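Local coordinates for catechol O-methyltransferase (Mycobacterium tuberculosis, PDB 6JCL), which catalyses the transfer of a methyl group from S-adenosyl-L-methionine to a hydroxyl of catechol-like compounds, using a divalent metal cation, at residues V100-L105 with V116-A121; L65-L70 with D123-L128; S74-A79 with Q106-A111; V136-D141 with A147-A152. All coordinates share one frame; numbering follows the deposited sequence.

Contact 1. Residues V100-L105 with V116-A121; sequences VARVNL and VVVGPA. With SAH (S-adenosyl-L-homocysteine), chain I.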
# COMPACT_ATOMS: atom_id res chain seq x y z
N VAL A 100 -1.43 28.11 6.31
CA VAL A 100 -1.88 27.68 4.99
C VAL A 100 -2.67 26.38 5.08
O VAL A 100 -3.73 26.24 4.46
CB VAL A 100 -0.68 27.55 4.03
CG1 VAL A 100 -1.09 26.87 2.72
CG2 VAL A 100 -0.07 28.92 3.78
N ALA A 101 -2.16 25.41 5.86
CA ALA A 101 -2.83 24.12 5.99
C ALA A 101 -4.23 24.28 6.59
O ALA A 101 -5.17 23.59 6.18
CB ALA A 101 -1.99 23.16 6.84
N ARG A 102 -4.38 25.15 7.59
CA ARG A 102 -5.69 25.33 8.20
C ARG A 102 -6.68 25.87 7.18
O ARG A 102 -7.84 25.42 7.11
CB ARG A 102 -5.57 26.25 9.41
CG ARG A 102 -4.94 25.53 10.61
CD ARG A 102 -4.78 26.47 11.78
NE ARG A 102 -4.21 25.80 12.94
CZ ARG A 102 -3.32 26.35 13.76
NH1 ARG A 102 -2.90 27.59 13.54
NH2 ARG A 102 -2.86 25.67 14.80
N VAL A 103 -6.25 26.84 6.36
CA VAL A 103 -7.13 27.33 5.29
C VAL A 103 -7.48 26.20 4.33
O VAL A 103 -8.64 26.06 3.90
CB VAL A 103 -6.46 28.51 4.56
CG1 VAL A 103 -7.26 28.89 3.32
CG2 VAL A 103 -6.33 29.71 5.49
N ASN A 104 -6.49 25.38 3.96
CA ASN A 104 -6.73 24.32 2.99
C ASN A 104 -7.68 23.26 3.54
O ASN A 104 -8.54 22.74 2.81
CB ASN A 104 -5.40 23.69 2.56
CG ASN A 104 -4.62 24.59 1.63
OD1 ASN A 104 -5.17 25.52 1.05
ND2 ASN A 104 -3.33 24.31 1.48
N LEU A 105 -7.54 22.91 4.82
CA LEU A 105 -8.41 21.92 5.45
C LEU A 105 -9.85 22.42 5.50
O LEU A 105 -10.80 21.65 5.29
CB LEU A 105 -7.91 21.62 6.87
CG LEU A 105 -6.56 20.92 6.91
CD1 LEU A 105 -5.89 21.18 8.27
CD2 LEU A 105 -6.77 19.45 6.66
N VAL A 116 -4.27 21.04 13.76
CA VAL A 116 -2.87 21.31 13.47
C VAL A 116 -2.22 21.81 14.75
O VAL A 116 -2.64 22.82 15.34
CB VAL A 116 -2.73 22.35 12.33
CG1 VAL A 116 -1.27 22.52 11.90
CG2 VAL A 116 -3.61 21.96 11.13
N VAL A 117 -1.20 21.09 15.22
CA VAL A 117 -0.52 21.40 16.47
C VAL A 117 0.83 21.98 16.08
O VAL A 117 1.64 21.29 15.46
CB VAL A 117 -0.35 20.15 17.35
CG1 VAL A 117 0.50 20.46 18.58
CG2 VAL A 117 -1.70 19.59 17.72
N VAL A 118 1.08 23.23 16.46
CA VAL A 118 2.25 23.94 15.96
C VAL A 118 3.40 23.81 16.94
O VAL A 118 3.24 24.05 18.14
CB VAL A 118 1.91 25.42 15.69
CG1 VAL A 118 3.13 26.17 15.17
CG2 VAL A 118 0.76 25.51 14.69
N GLY A 119 4.57 23.47 16.41
CA GLY A 119 5.78 23.37 17.19
C GLY A 119 6.62 22.21 16.70
O GLY A 119 6.16 21.37 15.92
N PRO A 120 7.87 22.14 17.15
CA PRO A 120 8.70 20.97 16.82
C PRO A 120 8.05 19.70 17.38
O PRO A 120 7.67 19.65 18.55
CB PRO A 120 10.04 21.27 17.50
CG PRO A 120 9.96 22.72 17.96
CD PRO A 120 8.50 23.01 18.16
N ALA A 121 7.96 18.68 16.53
CA ALA A 121 7.24 17.46 16.91
C ALA A 121 7.83 16.79 18.14
O ALA A 121 7.10 16.17 18.91
CB ALA A 121 7.20 16.48 15.74
N SAH I . 3.01 15.56 4.45
CA SAH I . 2.97 16.72 3.55
CB SAH I . 4.39 17.19 3.25
CG SAH I . 5.24 17.44 4.49
SD SAH I . 6.76 18.31 4.02
C SAH I . 2.24 16.39 2.25
O SAH I . 1.35 17.12 1.80
OXT SAH I . 2.52 15.35 1.67
C5' SAH I . 7.57 18.23 5.63
C4' SAH I . 6.99 19.19 6.67
O4' SAH I . 7.57 18.88 7.92
C3' SAH I . 7.30 20.67 6.43
O3' SAH I . 6.07 21.40 6.46
C2' SAH I . 8.19 21.08 7.60
O2' SAH I . 8.05 22.44 7.99
C1' SAH I . 7.77 20.06 8.66
N9 SAH I . 8.75 19.84 9.73
C8 SAH I . 10.13 19.80 9.61
N7 SAH I . 10.64 19.57 10.83
C5 SAH I . 9.62 19.45 11.72
C6 SAH I . 9.60 19.23 13.10
N6 SAH I . 10.73 19.08 13.80
N1 SAH I . 8.38 19.15 13.73
C2 SAH I . 7.20 19.33 13.02
N3 SAH I . 7.22 19.56 11.66
C4 SAH I . 8.43 19.62 11.03
O HOH W 1 -6.00 23.53 13.73
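Arg102 and Leu105, on the helix of a beta-alpha-beta unit, lie against Val116 and Val118 of the strand that completes the unit. This is part of the Rossmann-like fold of class I methyltransferases: strand 87-92 leads into helix 95-107, which returns to strand 114-118. The axes of helix residues 100-105 and strand residues 116-118 approach to 10.2 Å, their directions 173° apart. Strand 114-118 is the outermost of the sheet on this side, and its inner edge is hydrogen-bonded to strand 87-92, in part through Val117.

Arg102 does most of the reaching. From CB the chain sets off with CG beside the backbone N (chi1 -75°), and CG rests on Val116 CG2 at 3.8 Å. It then runs extended through CD to NE, which passes over Val116 CB and hydrogen-bonds to a water that also takes the N-H of Val116. At the tip, NH2 donates to Val116 O at 2.9 Å, in a bent bond (146°) that arrives from above the carbonyl plane and not along a lone pair. The same NH2 lies against Val118 CG2, whereas NH1 turns back to a weak, long ion pair with Glu99. One arginine thus grips both polar backbone atoms of Val116, the oxygen directly and the nitrogen through water.

Beneath this polar layer Leu105 CD1 meets Val116 CG2 at 3.7 Å, so that Val116 CG2 touches both Arg102 and Leu105. Beyond the strand, Pro120 occupies the N-cap position of the next helix, where Ala121 N donates to N1 of the S-adenosyl-L-homocysteine adenine at 2.9 Å.

Contact 2. Residues L65-L70 with D123-L128; sequences LEIGTL and DTLPTL. With SAH (S-adenosyl-L-homocysteine), chain I.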
# COMPACT_ATOMS: atom_id res chain seq x y z
N LEU A 65 -2.51 10.18 13.41
CA LEU A 65 -1.42 11.09 13.74
C LEU A 65 -0.58 11.30 12.49
O LEU A 65 -0.17 10.34 11.84
CB LEU A 65 -0.55 10.54 14.88
CG LEU A 65 0.75 11.30 15.17
CD1 LEU A 65 0.46 12.73 15.65
CD2 LEU A 65 1.55 10.54 16.23
N GLU A 66 -0.35 12.55 12.13
CA GLU A 66 0.54 12.89 11.03
C GLU A 66 1.64 13.82 11.53
O GLU A 66 1.39 14.75 12.31
CB GLU A 66 -0.21 13.55 9.88
CG GLU A 66 0.72 14.12 8.80
CD GLU A 66 -0.09 14.75 7.69
OE1 GLU A 66 -0.68 15.82 7.95
OE2 GLU A 66 -0.17 14.16 6.59
N ILE A 67 2.87 13.54 11.11
CA ILE A 67 4.01 14.36 11.49
C ILE A 67 4.56 14.97 10.19
O ILE A 67 5.11 14.25 9.35
CB ILE A 67 5.08 13.55 12.24
CG1 ILE A 67 4.39 12.70 13.33
CG2 ILE A 67 6.09 14.47 12.89
CD1 ILE A 67 5.36 11.87 14.19
N GLY A 68 4.38 16.28 10.03
CA GLY A 68 4.79 17.00 8.83
C GLY A 68 3.61 17.38 7.96
O GLY A 68 3.23 16.63 7.07
N THR A 69 3.03 18.56 8.20
CA THR A 69 1.77 18.96 7.57
C THR A 69 1.97 19.63 6.22
O THR A 69 1.18 19.39 5.29
CB THR A 69 1.01 19.91 8.49
OG1 THR A 69 0.94 19.36 9.82
CG2 THR A 69 -0.43 20.15 8.00
N LEU A 70 2.99 20.48 6.11
CA LEU A 70 3.16 21.41 4.98
C LEU A 70 1.86 22.18 4.78
O LEU A 70 1.41 22.86 5.71
CB LEU A 70 3.59 20.66 3.72
CG LEU A 70 4.10 21.48 2.53
CD1 LEU A 70 5.27 22.42 2.91
CD2 LEU A 70 4.48 20.59 1.33
N ASP A 123 8.80 18.18 20.71
CA ASP A 123 8.26 18.89 21.86
C ASP A 123 6.76 18.73 22.02
O ASP A 123 6.26 18.82 23.15
CB ASP A 123 8.60 20.38 21.77
CG ASP A 123 10.09 20.63 21.73
OD1 ASP A 123 10.86 19.81 22.30
OD2 ASP A 123 10.51 21.64 21.12
N THR A 124 6.02 18.53 20.92
CA THR A 124 4.57 18.44 21.04
C THR A 124 4.08 17.00 21.20
O THR A 124 3.06 16.78 21.86
CB THR A 124 3.88 19.08 19.82
OG1 THR A 124 4.33 18.46 18.61
CG2 THR A 124 4.18 20.59 19.77
N LEU A 125 4.79 16.02 20.63
CA LEU A 125 4.41 14.62 20.80
C LEU A 125 4.18 14.21 22.26
O LEU A 125 3.21 13.47 22.50
CB LEU A 125 5.48 13.70 20.17
CG LEU A 125 5.34 13.54 18.64
CD1 LEU A 125 6.62 13.01 17.98
CD2 LEU A 125 4.15 12.64 18.28
N PRO A 126 5.00 14.62 23.24
CA PRO A 126 4.71 14.28 24.65
C PRO A 126 3.46 14.95 25.23
O PRO A 126 3.02 14.55 26.31
CB PRO A 126 5.96 14.76 25.40
CG PRO A 126 7.00 14.95 24.39
CD PRO A 126 6.33 15.24 23.09
N THR A 127 2.91 15.96 24.57
CA THR A 127 1.74 16.66 25.09
C THR A 127 0.44 16.15 24.49
O THR A 127 -0.64 16.58 24.93
CB THR A 127 1.85 18.16 24.81
OG1 THR A 127 1.67 18.41 23.41
CG2 THR A 127 3.21 18.68 25.26
N LEU A 128 0.52 15.27 23.49
CA LEU A 128 -0.66 14.78 22.79
C LEU A 128 -1.48 13.83 23.65
O LEU A 128 -0.94 12.90 24.26
CB LEU A 128 -0.26 14.05 21.51
CG LEU A 128 0.37 14.83 20.36
CD1 LEU A 128 0.45 13.93 19.13
CD2 LEU A 128 -0.40 16.12 20.07
N SAH I . 3.01 15.56 4.45
CA SAH I . 2.97 16.72 3.55
CB SAH I . 4.39 17.19 3.25
CG SAH I . 5.24 17.44 4.49
SD SAH I . 6.76 18.31 4.02
C SAH I . 2.24 16.39 2.25
O SAH I . 1.35 17.12 1.80
OXT SAH I . 2.52 15.35 1.67
C5' SAH I . 7.57 18.23 5.63
C4' SAH I . 6.99 19.19 6.67
O4' SAH I . 7.57 18.88 7.92
C3' SAH I . 7.30 20.67 6.43
O3' SAH I . 6.07 21.40 6.46
C2' SAH I . 8.19 21.08 7.60
O2' SAH I . 8.05 22.44 7.99
C1' SAH I . 7.77 20.06 8.66
N9 SAH I . 8.75 19.84 9.73
C8 SAH I . 10.13 19.80 9.61
N7 SAH I . 10.64 19.57 10.83
C5 SAH I . 9.62 19.45 11.72
C6 SAH I . 9.60 19.23 13.10
N6 SAH I . 10.73 19.08 13.80
N1 SAH I . 8.38 19.15 13.73
C2 SAH I . 7.20 19.33 13.02
N3 SAH I . 7.22 19.56 11.66
C4 SAH I . 8.43 19.62 11.03
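The strand 63-67, which leads into the glycine loop where class I methyltransferases hold the cofactor, is packed here by the short helical turn that follows strand 114-118. Leu65 and Ile67 point from the strand toward Leu125 and Leu128, and all three contacts are between methyl groups. Leu65 has CG anti to its nitrogen (chi1 171°), and its two branches part company: CD1 goes to Leu128 CD1 at 3.7 Å and CD2 to Leu125 CD2 at 3.9 Å. Leu125 forks in the same way, its other methyl, CD1, lying 4.2 Å from Ile67 CD1, with the two side chains crossing at about a right angle. The turn carrying these leucines is tied internally by Thr124 O, which accepts from both N and OG1 of Thr127.

Glu66, between the two strand residues, avoids this greasy side and hydrogen-bonds to Ser74, Thr75 and Thr90. Past the strand, Gly68 O takes a hydrogen bond from the amino group of S-adenosyl-L-homocysteine (SAH N) at 2.8 Å, and Leu70 N gives a weak one to its O3'. No hydrogen bond crosses between the two segments: the contact rests on apolar packing, while polar groups bond within the turn, to neighbouring residues or to the cofactor.

Contact 3. Residues S74-A79 with Q106-A111; sequences STIWLA and QRAGVA. With SAH (S-adenosyl-L-homocysteine), chain I.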
# COMPACT_ATOMS: atom_id res chain seq x y z
N SER A 74 -1.53 15.90 2.23
CA SER A 74 -1.65 14.55 2.78
C SER A 74 -2.70 14.50 3.89
O SER A 74 -3.45 13.52 4.01
CB SER A 74 -0.29 14.06 3.31
OG SER A 74 0.25 14.96 4.27
N THR A 75 -2.79 15.57 4.68
CA THR A 75 -3.75 15.66 5.79
C THR A 75 -5.19 15.57 5.31
O THR A 75 -6.02 14.90 5.94
CB THR A 75 -3.52 16.97 6.53
OG1 THR A 75 -2.12 17.26 6.56
CG2 THR A 75 -4.09 16.88 7.95
N ILE A 76 -5.51 16.27 4.22
CA ILE A 76 -6.85 16.23 3.66
C ILE A 76 -7.23 14.80 3.31
O ILE A 76 -8.33 14.34 3.63
CB ILE A 76 -6.94 17.16 2.43
CG1 ILE A 76 -6.95 18.64 2.85
CG2 ILE A 76 -8.19 16.82 1.61
CD1 ILE A 76 -6.68 19.64 1.69
N TRP A 77 -6.32 14.08 2.64
CA TRP A 77 -6.57 12.69 2.27
C TRP A 77 -6.77 11.80 3.49
O TRP A 77 -7.66 10.95 3.52
CB TRP A 77 -5.40 12.18 1.43
CG TRP A 77 -5.38 12.65 -0.01
CD1 TRP A 77 -4.45 13.47 -0.59
CD2 TRP A 77 -6.30 12.28 -1.05
NE1 TRP A 77 -4.73 13.62 -1.94
CE2 TRP A 77 -5.85 12.89 -2.24
CE3 TRP A 77 -7.44 11.47 -1.09
CZ2 TRP A 77 -6.52 12.73 -3.46
CZ3 TRP A 77 -8.12 11.32 -2.31
CH2 TRP A 77 -7.65 11.96 -3.48
N LEU A 78 -5.94 11.99 4.52
CA LEU A 78 -6.11 11.20 5.74
C LEU A 78 -7.46 11.49 6.38
O LEU A 78 -8.16 10.57 6.81
CB LEU A 78 -4.98 11.49 6.72
CG LEU A 78 -3.65 10.89 6.30
CD1 LEU A 78 -2.51 11.49 7.14
CD2 LEU A 78 -3.71 9.37 6.43
N ALA A 79 -7.85 12.77 6.41
CA ALA A 79 -9.12 13.15 7.03
C ALA A 79 -10.30 12.60 6.25
O ALA A 79 -11.30 12.19 6.83
CB ALA A 79 -9.22 14.67 7.17
N GLN A 106 -10.03 23.70 5.79
CA GLN A 106 -11.37 24.26 5.78
C GLN A 106 -12.01 24.15 4.40
O GLN A 106 -13.15 23.67 4.26
CB GLN A 106 -11.32 25.70 6.27
CG GLN A 106 -12.71 26.32 6.44
CD GLN A 106 -12.68 27.84 6.37
OE1 GLN A 106 -11.72 28.43 5.88
NE2 GLN A 106 -13.75 28.47 6.86
N ARG A 107 -11.29 24.57 3.35
CA ARG A 107 -11.84 24.47 2.00
C ARG A 107 -12.09 23.02 1.58
O ARG A 107 -12.92 22.76 0.71
CB ARG A 107 -10.92 25.16 0.98
CG ARG A 107 -11.25 24.89 -0.52
CD ARG A 107 -12.73 25.27 -0.87
NE ARG A 107 -13.10 25.08 -2.27
CZ ARG A 107 -13.58 23.94 -2.79
NH1 ARG A 107 -13.91 23.88 -4.07
NH2 ARG A 107 -13.72 22.87 -2.03
N ALA A 108 -11.39 22.07 2.18
CA ALA A 108 -11.64 20.67 1.88
C ALA A 108 -12.77 20.09 2.72
O ALA A 108 -13.10 18.91 2.57
CB ALA A 108 -10.36 19.85 2.09
N GLY A 109 -13.36 20.89 3.60
CA GLY A 109 -14.51 20.44 4.36
C GLY A 109 -14.18 19.52 5.51
O GLY A 109 -15.06 18.79 5.99
N VAL A 110 -12.92 19.51 5.97
CA VAL A 110 -12.49 18.60 7.02
C VAL A 110 -11.92 19.35 8.23
O VAL A 110 -11.32 18.72 9.10
CB VAL A 110 -11.47 17.57 6.50
CG1 VAL A 110 -12.10 16.71 5.39
CG2 VAL A 110 -10.18 18.28 6.03
N ALA A 111 -12.12 20.67 8.31
CA ALA A 111 -11.50 21.44 9.38
C ALA A 111 -11.95 20.96 10.76
O ALA A 111 -11.16 21.00 11.71
CB ALA A 111 -11.81 22.92 9.23
N SAH I . 3.01 15.56 4.45
CA SAH I . 2.97 16.72 3.55
CB SAH I . 4.39 17.19 3.25
CG SAH I . 5.24 17.44 4.49
SD SAH I . 6.76 18.31 4.02
C SAH I . 2.24 16.39 2.25
O SAH I . 1.35 17.12 1.80
OXT SAH I . 2.52 15.35 1.67
C5' SAH I . 7.57 18.23 5.63
C4' SAH I . 6.99 19.19 6.67
O4' SAH I . 7.57 18.88 7.92
C3' SAH I . 7.30 20.67 6.43
O3' SAH I . 6.07 21.40 6.46
C2' SAH I . 8.19 21.08 7.60
O2' SAH I . 8.05 22.44 7.99
C1' SAH I . 7.77 20.06 8.66
N9 SAH I . 8.75 19.84 9.73
C8 SAH I . 10.13 19.80 9.61
N7 SAH I . 10.64 19.57 10.83
C5 SAH I . 9.62 19.45 11.72
C6 SAH I . 9.60 19.23 13.10
N6 SAH I . 10.73 19.08 13.80
N1 SAH I . 8.38 19.15 13.73
C2 SAH I . 7.20 19.33 13.02
N3 SAH I . 7.22 19.56 11.66
C4 SAH I . 8.43 19.62 11.03
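Ala108 and Val110, where helix 95-107 runs out, pack on Ile76 and Ala79 of helix 73-82; the contact joins two successive helices of the Rossmann-like fold. Along the second segment, Gln106 comes first and supplies the carbonyl O that receives Gly109 N at 2.9 Å, a bond of the closing turn. Arg107 turns to another neighbour, helix 25-36, where it touches Pro25 and Ala26.

At Ala108 the contact proper begins. Its CB sits against both branches of Ile76, 3.7 Å from both CG1 and CD1 and 3.8 Å from CG2, so a single methyl is cradled by three carbons. In Ile76, chi1 (-73°) sets CG1 and CG2 on this side, and the extended chi2 (165°) carries CD1 past the same methyl. Gly109 then leaves the helix with positive phi, in a Schellman motif, and the reversal brings Val110 back toward helix 73-82. There Val110 CB stands 3.7 Å from Ala79 CB, with CG2 at 3.9 Å and CG1 slightly farther, so that both methyls straddle the alanine. Leu105 touches Ile76 and Val110 as well, linking the two patches.

Helix 73-82 also reaches the cofactor: Ser74 N donates to SAH O, and Ser74 OG accepts from SAH N at 2.8 Å. No hydrogen bond passes between the two segments; small alanine methyls against branched side chains allow a close backbone approach, 6.4 Å between the CA atoms of Ala79 and Val110.

Contact 4. Residues V136-D141 with A147-A152; sequences VFIDAD and AYIQWA. With SR (strontium ion), chain J; SAH (S-adenosyl-L-homocysteine), chain I.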
# COMPACT_ATOMS: atom_id res chain seq x y z
N VAL A 136 -0.39 6.20 11.78
CA VAL A 136 0.59 7.27 11.93
C VAL A 136 1.30 7.44 10.60
O VAL A 136 1.82 6.46 10.06
CB VAL A 136 1.61 6.98 13.04
CG1 VAL A 136 2.51 8.22 13.31
CG2 VAL A 136 0.90 6.53 14.30
N PHE A 137 1.30 8.66 10.08
CA PHE A 137 2.01 8.98 8.84
C PHE A 137 3.18 9.88 9.19
O PHE A 137 2.98 10.98 9.71
CB PHE A 137 1.09 9.67 7.83
CG PHE A 137 1.76 10.05 6.54
CD1 PHE A 137 2.57 9.15 5.86
CD2 PHE A 137 1.59 11.33 6.01
CE1 PHE A 137 3.21 9.52 4.63
CE2 PHE A 137 2.21 11.71 4.81
CZ PHE A 137 3.03 10.80 4.12
N ILE A 138 4.41 9.43 8.91
CA ILE A 138 5.61 10.13 9.35
C ILE A 138 6.26 10.76 8.12
O ILE A 138 6.76 10.05 7.23
CB ILE A 138 6.57 9.19 10.09
CG1 ILE A 138 5.86 8.59 11.32
CG2 ILE A 138 7.85 9.95 10.51
CD1 ILE A 138 6.75 7.71 12.20
N ASP A 139 6.26 12.09 8.07
CA ASP A 139 6.71 12.78 6.86
C ASP A 139 7.24 14.18 7.21
O ASP A 139 6.86 15.18 6.60
CB ASP A 139 5.58 12.87 5.83
CG ASP A 139 6.08 13.31 4.46
OD1 ASP A 139 7.29 13.08 4.18
OD2 ASP A 139 5.29 13.90 3.67
N ALA A 140 8.15 14.25 8.19
CA ALA A 140 8.65 15.56 8.63
C ALA A 140 10.16 15.67 8.40
O ALA A 140 10.62 15.40 7.28
CB ALA A 140 8.26 15.80 10.10
N ASP A 141 10.94 16.06 9.42
CA ASP A 141 12.40 16.13 9.29
C ASP A 141 12.99 14.72 9.37
O ASP A 141 12.73 13.99 10.34
CB ASP A 141 13.02 17.04 10.35
CG ASP A 141 12.55 16.73 11.76
OD1 ASP A 141 11.36 16.41 11.95
OD2 ASP A 141 13.38 16.84 12.68
N ALA A 147 13.16 8.67 16.01
CA ALA A 147 12.47 9.17 17.20
C ALA A 147 10.95 9.19 17.01
O ALA A 147 10.20 8.82 17.93
CB ALA A 147 12.96 10.57 17.55
N TYR A 148 10.48 9.63 15.84
CA TYR A 148 9.04 9.70 15.60
C TYR A 148 8.43 8.30 15.57
O TYR A 148 7.29 8.11 16.01
CB TYR A 148 8.73 10.45 14.30
CG TYR A 148 9.19 11.88 14.32
CD1 TYR A 148 9.30 12.58 15.52
CD2 TYR A 148 9.52 12.54 13.14
CE1 TYR A 148 9.74 13.89 15.55
CE2 TYR A 148 9.96 13.84 13.15
CZ TYR A 148 10.06 14.52 14.35
OH TYR A 148 10.51 15.82 14.36
N ILE A 149 9.16 7.32 15.04
CA ILE A 149 8.66 5.95 15.03
C ILE A 149 8.55 5.42 16.46
O ILE A 149 7.56 4.78 16.83
CB ILE A 149 9.55 5.05 14.16
CG1 ILE A 149 9.40 5.42 12.68
CG2 ILE A 149 9.20 3.55 14.38
CD1 ILE A 149 10.58 4.94 11.84
N GLN A 150 9.55 5.72 17.30
CA GLN A 150 9.47 5.32 18.71
C GLN A 150 8.26 5.96 19.39
O GLN A 150 7.54 5.29 20.15
CB GLN A 150 10.77 5.68 19.42
CG GLN A 150 11.92 4.74 19.02
CD GLN A 150 13.30 5.24 19.45
OE1 GLN A 150 13.53 6.45 19.59
NE2 GLN A 150 14.22 4.31 19.66
N TRP A 151 8.00 7.24 19.12
CA TRP A 151 6.80 7.88 19.67
C TRP A 151 5.54 7.25 19.11
O TRP A 151 4.55 7.07 19.83
CB TRP A 151 6.81 9.39 19.38
CG TRP A 151 7.44 10.19 20.48
CD1 TRP A 151 8.64 10.86 20.44
CD2 TRP A 151 6.93 10.37 21.80
NE1 TRP A 151 8.89 11.45 21.65
CE2 TRP A 151 7.86 11.17 22.50
CE3 TRP A 151 5.77 9.96 22.46
CZ2 TRP A 151 7.66 11.55 23.83
CZ3 TRP A 151 5.58 10.33 23.78
CH2 TRP A 151 6.52 11.12 24.45
N ALA A 152 5.55 6.92 17.81
CA ALA A 152 4.37 6.30 17.19
C ALA A 152 4.01 5.00 17.88
O ALA A 152 2.84 4.73 18.17
CB ALA A 152 4.62 6.08 15.69
SR SR J . 7.06 13.56 1.76
N SAH I . 3.01 15.56 4.45
CA SAH I . 2.97 16.72 3.55
CB SAH I . 4.39 17.19 3.25
CG SAH I . 5.24 17.44 4.49
SD SAH I . 6.76 18.31 4.02
C SAH I . 2.24 16.39 2.25
O SAH I . 1.35 17.12 1.80
OXT SAH I . 2.52 15.35 1.67
C5' SAH I . 7.57 18.23 5.63
C4' SAH I . 6.99 19.19 6.67
O4' SAH I . 7.57 18.88 7.92
C3' SAH I . 7.30 20.67 6.43
O3' SAH I . 6.07 21.40 6.46
C2' SAH I . 8.19 21.08 7.60
O2' SAH I . 8.05 22.44 7.99
C1' SAH I . 7.77 20.06 8.66
N9 SAH I . 8.75 19.84 9.73
C8 SAH I . 10.13 19.80 9.61
N7 SAH I . 10.64 19.57 10.83
C5 SAH I . 9.62 19.45 11.72
C6 SAH I . 9.60 19.23 13.10
N6 SAH I . 10.73 19.08 13.80
N1 SAH I . 8.38 19.15 13.73
C2 SAH I . 7.20 19.33 13.02
N3 SAH I . 7.22 19.56 11.66
C4 SAH I . 8.43 19.62 11.03
O HOH W 2 5.06 14.61 0.58
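Tyr148 and Asp141 make the polar link across this contact, between helix 145-155 and the loop leaving strand 133-138. Tyr148 OH donates to the syn lone pair of Asp141 OD1 at 2.6 Å, with the carboxylate oxygen in the plane of the phenol ring and the two flat groups turned 58° apart. The aspartate reaches it with CG lodged between its backbone N and carbonyl carbon (chi1 50°), and its other oxygen is held by Asn144. Both partners border the adenine of S-adenosyl-L-homocysteine: Asp141 OD1 and Tyr148 OH each lie 3.3 Å from SAH N6.

Apolar contacts fill the rest. Ile138 CD1 presses on Ile149 CG1 at 3.5 Å, while its other branch, CG2, meets Tyr148 CB near the edge of the ring. Val136 CG1 lies on Ala152 CB at 3.8 Å, and Ala140 CB approaches Tyr148 CE2 obliquely.

Metal and cofactor bonds gather on Asp139, whose CB points away from the helix. Both its oxygens bind the strontium ion, OD1 at 2.5 Å, and OD2 also accepts from SAH N at 2.9 Å; Asp165 and Asn166 bind the same ion.

Residues 147-152 of the helix run antiparallel to residues 136-138 of the strand, at 174°. Strands 63-67 and 160-165 flank strand 133-138 in the sheet, and helix 180-194 lies beside Ile149, while Leu125 covers part of Tyr148.

All four contacts touch S-adenosyl-L-homocysteine; its amino group is shared by contacts 2, 3 and 4, its adenine by 1 and 4. Contact 2 also reaches the ribose, weakly, and contact 3 the carboxylate. Contacts 2 and 4 are closest, with centres about 8 Å apart, because strands 63-67 and 133-138 are neighbours; Ile67 O lies 2.8 Å from Asp139 N. Contacts 3 and 4 are farthest, about 20 Å between centres. Contacts 1 and 3 share helix 95-107. Glu66 joins contact 2 to contact 3, its OE2 lying 2.5 Å from Ser74 OG, and Ala121 CB of contact 1 packs on Tyr148 CE1 of contact 4 at 3.6 Å.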